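Long-range contacts in UDP-N-Acetylenolpyruvylglucosamine Reductase (Thermus caldophilus, PDB 2GQU), which probably reduces UDP-N-acetylenolpyruvoylglucosamine to UDP-N-acetylmuramate with NADPH and a bound FAD, a step in making the bacterial cell wall: residues Ala197-Lys202 / Leu230-Phe235; Lys75-Ala80 / Arg164-Leu169. One frame throughout, in Å; residues are numbered along the deposited sequence.

Contact 1 (Ala197-Lys202 / Leu230-Phe235); sequences AGCAFK and LEHGNF. With EPU (uridine-diphosphate-2(N-acetylglucosaminyl) butyric acid), chain C.
Asn234 meets the loop 197-202 with both ends of its amide. OD1 accepts from Phe201 N at 2.9 Å, with the donor tilted from the carbonyl plane, while ND2 gives a straighter bond (165°) to Phe201 O at 2.8 Å. This two-point grip on one residue's backbone fixes the amide's rotation, and OD1 also reaches the edge of the Phe201 ring. With CG anti to the backbone N (chi1 -151°), the amide extends to Phe201 while its own backbone O receives Ala200 N at 2.8 Å. Replacing it with an alanine would remove the amide and is likely to leave Phe201 N and O without these mates and the loop carrying Cys199 less firmly held.

Cys199, the likely proton donor, sits between Asn234 and the ligand. Its SG lies obliquely to the Phe235 ring, 3.9 Å from CE1, and 3.6 Å from EPU C3E. Cys199 N binds EPU O1E, so the loop grips the carboxylate end of the ligand. Further along, at the diphosphate, His232 NE2 bonds O2A, and more weakly O2B, with C5U of the uracil over one ring face and Phe235 CE1 over the opposite one. In the second shell, Asn234 N donates to His232 ND1 in the ring plane, which helps fix the imidazole's rotation and leaves NE2 to face the diphosphate.

Around this pocket, Phe201 packs on helices 209-215 and 244-257, Asn234 touches Ala209, and Phe235 leads into strand 235-238.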
loop_
_atom_site.group_PDB
_atom_site.type_symbol
_atom_site.label_atom_id
_atom_site.label_comp_id
_atom_site.label_asym_id
_atom_site.label_seq_id
_atom_site.Cartn_x
_atom_site.Cartn_y
_atom_site.Cartn_z
ATOM N N ALA A 197 9.510 2.490 0.813
ATOM C CA ALA A 197 8.179 2.171 0.281
ATOM C C ALA A 197 8.204 0.712 -0.165
ATOM O O ALA A 197 7.652 0.345 -1.204
ATOM C CB ALA A 197 7.793 3.091 -0.857
ATOM N N GLY A 198 8.844 -0.114 0.657
ATOM C CA GLY A 198 8.904 -1.548 0.400
ATOM C C GLY A 198 9.734 -1.837 -0.833
ATOM O O GLY A 198 10.717 -1.134 -1.097
ATOM N N CYS A 199 9.344 -2.858 -1.594
ATOM C CA CYS A 199 10.073 -3.206 -2.809
ATOM C C CYS A 199 9.858 -2.169 -3.896
ATOM O O CYS A 199 8.725 -1.911 -4.285
ATOM C CB CYS A 199 9.646 -4.573 -3.325
ATOM S SG CYS A 199 10.414 -5.899 -2.422
ATOM N N ALA A 200 10.947 -1.572 -4.379
ATOM C CA ALA A 200 10.848 -0.572 -5.441
ATOM C C ALA A 200 10.447 -1.168 -6.788
ATOM O O ALA A 200 9.686 -0.554 -7.533
ATOM C CB ALA A 200 12.165 0.197 -5.575
ATOM N N PHE A 201 10.979 -2.349 -7.095
ATOM C CA PHE A 201 10.770 -2.987 -8.387
ATOM C C PHE A 201 9.901 -4.230 -8.258
ATOM O O PHE A 201 9.999 -4.972 -7.287
ATOM C CB PHE A 201 12.111 -3.324 -9.058
ATOM C CG PHE A 201 13.007 -2.122 -9.261
ATOM C CD1 PHE A 201 14.045 -1.842 -8.373
ATOM C CD2 PHE A 201 12.810 -1.272 -10.347
ATOM C CE1 PHE A 201 14.851 -0.717 -8.560
ATOM C CE2 PHE A 201 13.608 -0.157 -10.536
ATOM C CZ PHE A 201 14.632 0.120 -9.654
ATOM N N LYS A 202 9.051 -4.463 -9.249
ATOM C CA LYS A 202 8.334 -5.733 -9.289
ATOM C C LYS A 202 9.299 -6.867 -9.641
ATOM O O LYS A 202 10.281 -6.645 -10.333
ATOM C CB LYS A 202 7.181 -5.684 -10.281
ATOM C CG LYS A 202 7.462 -4.956 -11.574
ATOM C CD LYS A 202 6.260 -5.019 -12.535
ATOM C CE LYS A 202 4.933 -4.667 -11.872
ATOM N NZ LYS A 202 4.772 -3.200 -11.654
ATOM N N LEU A 230 21.499 -2.007 2.278
ATOM C CA LEU A 230 22.508 -3.049 2.431
ATOM C C LEU A 230 21.859 -4.379 2.835
ATOM O O LEU A 230 22.450 -5.447 2.654
ATOM C CB LEU A 230 23.581 -2.628 3.450
ATOM C CG LEU A 230 24.426 -1.383 3.151
ATOM C CD1 LEU A 230 25.171 -0.938 4.411
ATOM C CD2 LEU A 230 25.412 -1.634 2.025
ATOM N N GLU A 231 20.642 -4.307 3.366
ATOM C CA GLU A 231 19.913 -5.492 3.858
ATOM C C GLU A 231 19.114 -6.249 2.784
ATOM O O GLU A 231 19.045 -7.487 2.803
ATOM C CB GLU A 231 18.996 -5.090 5.019
ATOM C CG GLU A 231 19.717 -4.340 6.153
ATOM C CD GLU A 231 18.765 -3.853 7.231
ATOM O OE1 GLU A 231 18.187 -4.704 7.938
ATOM O OE2 GLU A 231 18.595 -2.620 7.375
ATOM N N HIS A 232 18.512 -5.511 1.854
ATOM C CA HIS A 232 17.692 -6.104 0.788
ATOM C C HIS A 232 17.785 -5.181 -0.429
ATOM O O HIS A 232 17.491 -3.989 -0.340
ATOM C CB HIS A 232 16.235 -6.260 1.261
ATOM C CG HIS A 232 15.375 -7.120 0.373
ATOM N ND1 HIS A 232 15.121 -6.818 -0.951
ATOM C CD2 HIS A 232 14.662 -8.243 0.641
ATOM C CE1 HIS A 232 14.326 -7.740 -1.469
ATOM N NE2 HIS A 232 14.028 -8.615 -0.521
ATOM N N GLY A 233 18.219 -5.739 -1.551
ATOM C CA GLY A 233 18.504 -4.954 -2.746
ATOM C C GLY A 233 17.312 -4.247 -3.359
ATOM O O GLY A 233 17.472 -3.251 -4.054
ATOM N N ASN A 234 16.115 -4.767 -3.106
ATOM C CA ASN A 234 14.907 -4.160 -3.678
ATOM C C ASN A 234 14.339 -3.051 -2.793
ATOM O O ASN A 234 13.325 -2.447 -3.123
ATOM C CB ASN A 234 13.848 -5.242 -3.990
ATOM C CG ASN A 234 12.939 -4.866 -5.162
ATOM O OD1 ASN A 234 13.101 -3.818 -5.796
ATOM N ND2 ASN A 234 11.974 -5.745 -5.464
ATOM N N PHE A 235 15.000 -2.756 -1.679
ATOM C CA PHE A 235 14.540 -1.682 -0.819
ATOM C C PHE A 235 15.435 -0.473 -1.029
ATOM O O PHE A 235 16.631 -0.534 -0.756
ATOM C CB PHE A 235 14.548 -2.098 0.652
ATOM C CG PHE A 235 13.377 -2.957 1.054
ATOM C CD1 PHE A 235 13.264 -4.270 0.604
ATOM C CD2 PHE A 235 12.392 -2.450 1.881
ATOM C CE1 PHE A 235 12.175 -5.063 0.975
ATOM C CE2 PHE A 235 11.297 -3.238 2.270
ATOM C CZ PHE A 235 11.199 -4.552 1.814
HETATM N N1U EPU C . 17.894 -12.021 -1.154
HETATM C C2U EPU C . 19.206 -11.746 -1.607
HETATM N N3U EPU C . 19.627 -10.484 -1.734
HETATM C C4U EPU C . 18.808 -9.439 -1.532
HETATM C C5U EPU C . 17.482 -9.624 -1.163
HETATM C C6U EPU C . 17.002 -10.918 -1.027
HETATM O O2U EPU C . 20.012 -12.681 -1.785
HETATM O O4U EPU C . 19.249 -8.282 -1.668
HETATM C C1D EPU C . 17.310 -13.336 -1.437
HETATM C C2D EPU C . 16.704 -13.749 -0.104
HETATM O O2D EPU C . 17.696 -14.292 0.780
HETATM C C3D EPU C . 15.657 -14.760 -0.499
HETATM C C4D EPU C . 15.328 -14.426 -1.952
HETATM O O4D EPU C . 16.267 -13.441 -2.404
HETATM O O3D EPU C . 16.241 -16.063 -0.402
HETATM C C5D EPU C . 13.920 -13.851 -2.058
HETATM O O5D EPU C . 13.866 -12.705 -1.209
HETATM P PA EPU C . 12.531 -12.367 -0.374
HETATM O O1A EPU C . 12.117 -13.587 0.411
HETATM O O2A EPU C . 12.710 -11.052 0.347
HETATM O O3A EPU C . 11.429 -12.162 -1.541
HETATM P PB EPU C . 11.403 -11.042 -2.712
HETATM O O1B EPU C . 11.006 -11.754 -3.985
HETATM O O2B EPU C . 12.645 -10.172 -2.696
HETATM C C1 EPU C . 8.845 -10.628 -2.364
HETATM C C2 EPU C . 7.871 -9.461 -2.426
HETATM C C3 EPU C . 7.824 -8.756 -1.086
HETATM C C4 EPU C . 7.305 -9.753 -0.051
HETATM C C5 EPU C . 8.233 -10.975 0.013
HETATM C C6 EPU C . 7.639 -12.095 0.867
HETATM C C7 EPU C . 7.446 -8.864 -4.699
HETATM C C8 EPU C . 7.684 -7.960 -5.854
HETATM N N2 EPU C . 8.137 -8.602 -3.576
HETATM O O1 EPU C . 10.173 -10.130 -2.216
HETATM O O3 EPU C . 6.898 -7.700 -1.233
HETATM O O4 EPU C . 7.201 -9.145 1.237
HETATM O O5 EPU C . 8.478 -11.511 -1.294
HETATM O O6 EPU C . 6.703 -12.854 0.074
HETATM O O7 EPU C . 6.654 -9.788 -4.793
HETATM C C1E EPU C . 6.704 -5.323 -1.568
HETATM O O1E EPU C . 6.915 -4.128 -1.291
HETATM O O2E EPU C . 5.957 -5.699 -2.502
HETATM C C2E EPU C . 7.297 -6.386 -0.786
HETATM C C3E EPU C . 8.098 -6.177 0.258
#

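Contact 2 (Lys75-Ala80 / Arg164-Leu169); sequences KGWVGA and RVRLKL
Two backbone bonds join Val78 and Val165 as an antiparallel hydrogen-bonded pair: Val78 N donates to Val165 O at 2.7 Å, and Val165 N returns a bond to Val78 O at 2.8 Å. The neighbouring pair, Gly79 with Arg164, is non-hydrogen-bonded, and its CA atoms come within 4.2 Å; the absence of a side chain on Gly79 leaves its CA against Arg164 CG. The short strand segments run antiparallel but well twisted, 137° between their directions. Beyond the Val78-Val165 pair a water bridges Gly76 O and Leu167 N.

The aromatic contact belongs to Trp77 and Arg166. Arg166 CG stands over the centre of the six-membered ring, 3.4 Å from its centroid, a CH-pi contact. The arginine chain bends at chi3 (64°), which brings the guanidinium back across the indole, its plane about 80° from the ring. CZ lies over the five-membered ring but away from its middle, 5.0 Å from the centroid, an off-centre cation-pi contact. Gly76 CA covers one face of the guanidinium.

Apolar contacts occupy the other face of the sheet. Val78 CB meets Val165 CG2 at 3.9 Å, and Val78 CG2 touches Leu167 CD1, the two side chains crossing at about a right angle.

Charge pairing lies beyond the two segments: Arg164 makes salt bridges to Glu132 and Glu68. Strand 128-135 flanks 161-171 and meets Trp77 through Ala130 and Glu132, whereas helix 109-114 covers the valine face through Val109 and Val113. The pair thus helps build the antiparallel sheet of the FAD-binding part of the fold.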
loop_
_atom_site.group_PDB
_atom_site.type_symbol
_atom_site.label_atom_id
_atom_site.label_comp_id
_atom_site.label_asym_id
_atom_site.label_seq_id
_atom_site.Cartn_x
_atom_site.Cartn_y
_atom_site.Cartn_z
ATOM N N LYS A 75 -16.390 -9.489 11.412
ATOM C CA LYS A 75 -17.468 -10.390 10.985
ATOM C C LYS A 75 -18.511 -9.615 10.195
ATOM O O LYS A 75 -19.574 -10.136 9.833
ATOM C CB LYS A 75 -18.095 -11.097 12.188
ATOM C CG LYS A 75 -17.128 -12.075 12.860
ATOM C CD LYS A 75 -17.803 -12.882 13.950
ATOM C CE LYS A 75 -16.794 -13.748 14.675
ATOM N NZ LYS A 75 -16.084 -14.633 13.715
ATOM N N GLY A 76 -18.190 -8.356 9.918
ATOM C CA GLY A 76 -19.085 -7.497 9.159
ATOM C C GLY A 76 -18.312 -6.692 8.150
ATOM O O GLY A 76 -17.407 -7.212 7.478
ATOM N N TRP A 77 -18.676 -5.420 8.031
ATOM C CA TRP A 77 -17.964 -4.508 7.128
ATOM C C TRP A 77 -16.761 -3.861 7.777
ATOM O O TRP A 77 -16.773 -3.488 8.972
ATOM C CB TRP A 77 -18.921 -3.451 6.557
ATOM C CG TRP A 77 -19.859 -4.049 5.548
ATOM C CD1 TRP A 77 -21.083 -4.618 5.799
ATOM C CD2 TRP A 77 -19.635 -4.183 4.140
ATOM N NE1 TRP A 77 -21.644 -5.073 4.625
ATOM C CE2 TRP A 77 -20.769 -4.833 3.594
ATOM C CE3 TRP A 77 -18.579 -3.826 3.279
ATOM C CZ2 TRP A 77 -20.885 -5.104 2.229
ATOM C CZ3 TRP A 77 -18.692 -4.100 1.933
ATOM C CH2 TRP A 77 -19.842 -4.732 1.415
ATOM N N VAL A 78 -15.720 -3.720 6.956
ATOM C CA VAL A 78 -14.447 -3.183 7.390
ATOM C C VAL A 78 -14.132 -1.971 6.537
ATOM O O VAL A 78 -13.980 -2.087 5.310
ATOM C CB VAL A 78 -13.325 -4.242 7.216
ATOM C CG1 VAL A 78 -11.953 -3.635 7.434
ATOM C CG2 VAL A 78 -13.557 -5.432 8.164
ATOM N N GLY A 79 -14.029 -0.809 7.176
ATOM C CA GLY A 79 -13.772 0.442 6.464
ATOM C C GLY A 79 -12.425 0.422 5.755
ATOM O O GLY A 79 -11.438 -0.118 6.277
ATOM N N ALA A 80 -12.382 1.001 4.559
ATOM C CA ALA A 80 -11.159 0.947 3.733
ATOM C C ALA A 80 -10.007 1.780 4.285
ATOM O O ALA A 80 -8.844 1.577 3.905
ATOM C CB ALA A 80 -11.467 1.363 2.292
ATOM N N ARG A 164 -15.175 0.229 1.725
ATOM C CA ARG A 164 -15.412 -0.770 2.758
ATOM C C ARG A 164 -15.289 -2.150 2.122
ATOM O O ARG A 164 -15.530 -2.299 0.907
ATOM C CB ARG A 164 -16.829 -0.611 3.345
ATOM C CG ARG A 164 -16.959 0.182 4.610
ATOM C CD ARG A 164 -18.443 0.610 4.825
ATOM N NE ARG A 164 -18.549 1.998 5.260
ATOM C CZ ARG A 164 -18.893 3.001 4.469
ATOM N NH1 ARG A 164 -19.195 2.769 3.215
ATOM N NH2 ARG A 164 -18.955 4.242 4.939
ATOM N N VAL A 165 -14.932 -3.148 2.928
ATOM C CA VAL A 165 -14.863 -4.540 2.447
ATOM C C VAL A 165 -15.505 -5.494 3.443
ATOM O O VAL A 165 -15.679 -5.150 4.614
ATOM C CB VAL A 165 -13.395 -5.016 2.194
ATOM C CG1 VAL A 165 -12.663 -4.094 1.186
ATOM C CG2 VAL A 165 -12.627 -5.138 3.506
ATOM N N ARG A 166 -15.865 -6.673 2.947
ATOM C CA ARG A 166 -16.179 -7.824 3.783
ATOM C C ARG A 166 -15.055 -8.832 3.598
ATOM O O ARG A 166 -14.678 -9.184 2.475
ATOM C CB ARG A 166 -17.504 -8.469 3.381
ATOM C CG ARG A 166 -18.717 -7.633 3.589
ATOM C CD ARG A 166 -19.915 -8.538 3.482
ATOM N NE ARG A 166 -19.866 -9.512 4.571
ATOM C CZ ARG A 166 -20.619 -9.463 5.670
ATOM N NH1 ARG A 166 -21.552 -8.537 5.799
ATOM N NH2 ARG A 166 -20.464 -10.377 6.622
ATOM N N LEU A 167 -14.507 -9.299 4.709
ATOM C CA LEU A 167 -13.392 -10.225 4.666
ATOM C C LEU A 167 -13.856 -11.674 4.653
ATOM O O LEU A 167 -14.913 -12.003 5.209
ATOM C CB LEU A 167 -12.462 -9.968 5.863
ATOM C CG LEU A 167 -11.802 -8.585 5.928
ATOM C CD1 LEU A 167 -11.086 -8.379 7.260
ATOM C CD2 LEU A 167 -10.843 -8.351 4.756
ATOM N N LYS A 168 -13.032 -12.531 4.050
ATOM C CA LYS A 168 -13.250 -13.972 4.007
ATOM C C LYS A 168 -12.375 -14.617 5.074
ATOM O O LYS A 168 -11.180 -14.809 4.861
ATOM C CB LYS A 168 -12.876 -14.493 2.614
ATOM C CG LYS A 168 -13.236 -15.946 2.341
ATOM C CD LYS A 168 -13.039 -16.278 0.845
ATOM C CE LYS A 168 -11.663 -16.856 0.548
ATOM N NZ LYS A 168 -11.232 -16.667 -0.885
ATOM N N LEU A 169 -12.963 -14.912 6.232
ATOM C CA LEU A 169 -12.224 -15.481 7.351
ATOM C C LEU A 169 -12.862 -16.758 7.858
ATOM O O LEU A 169 -14.063 -16.991 7.651
ATOM C CB LEU A 169 -12.109 -14.463 8.492
ATOM C CG LEU A 169 -11.605 -13.066 8.119
ATOM C CD1 LEU A 169 -11.743 -12.153 9.318
ATOM C CD2 LEU A 169 -10.158 -13.130 7.671
HETATM O O HOH W 1 -15.615 -9.115 7.294
#

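Overall arrangement
From the N terminus, the chain runs through the mixed four-stranded sheet (5-10, 22-28, 42-44 and 61-65) before it reaches strand 77-79, then passes through helices 84-94 and 109-114 and the hairpin of strands 128-135 and 138-142 before strand 161-171 returns to it; contact 2 closes that loop of 83 residues. Helix 174-187 follows, and only then does contact 1 open, closing a shorter loop of 27 residues that holds helix 209-215. The loops are in series, neither nested nor crossing. Contact 2 joins strands of an antiparallel sheet, contact 1 two loops of the C-terminal domain at the ligand. Their centres lie 30 Å apart, yet each comes near the bound FAD.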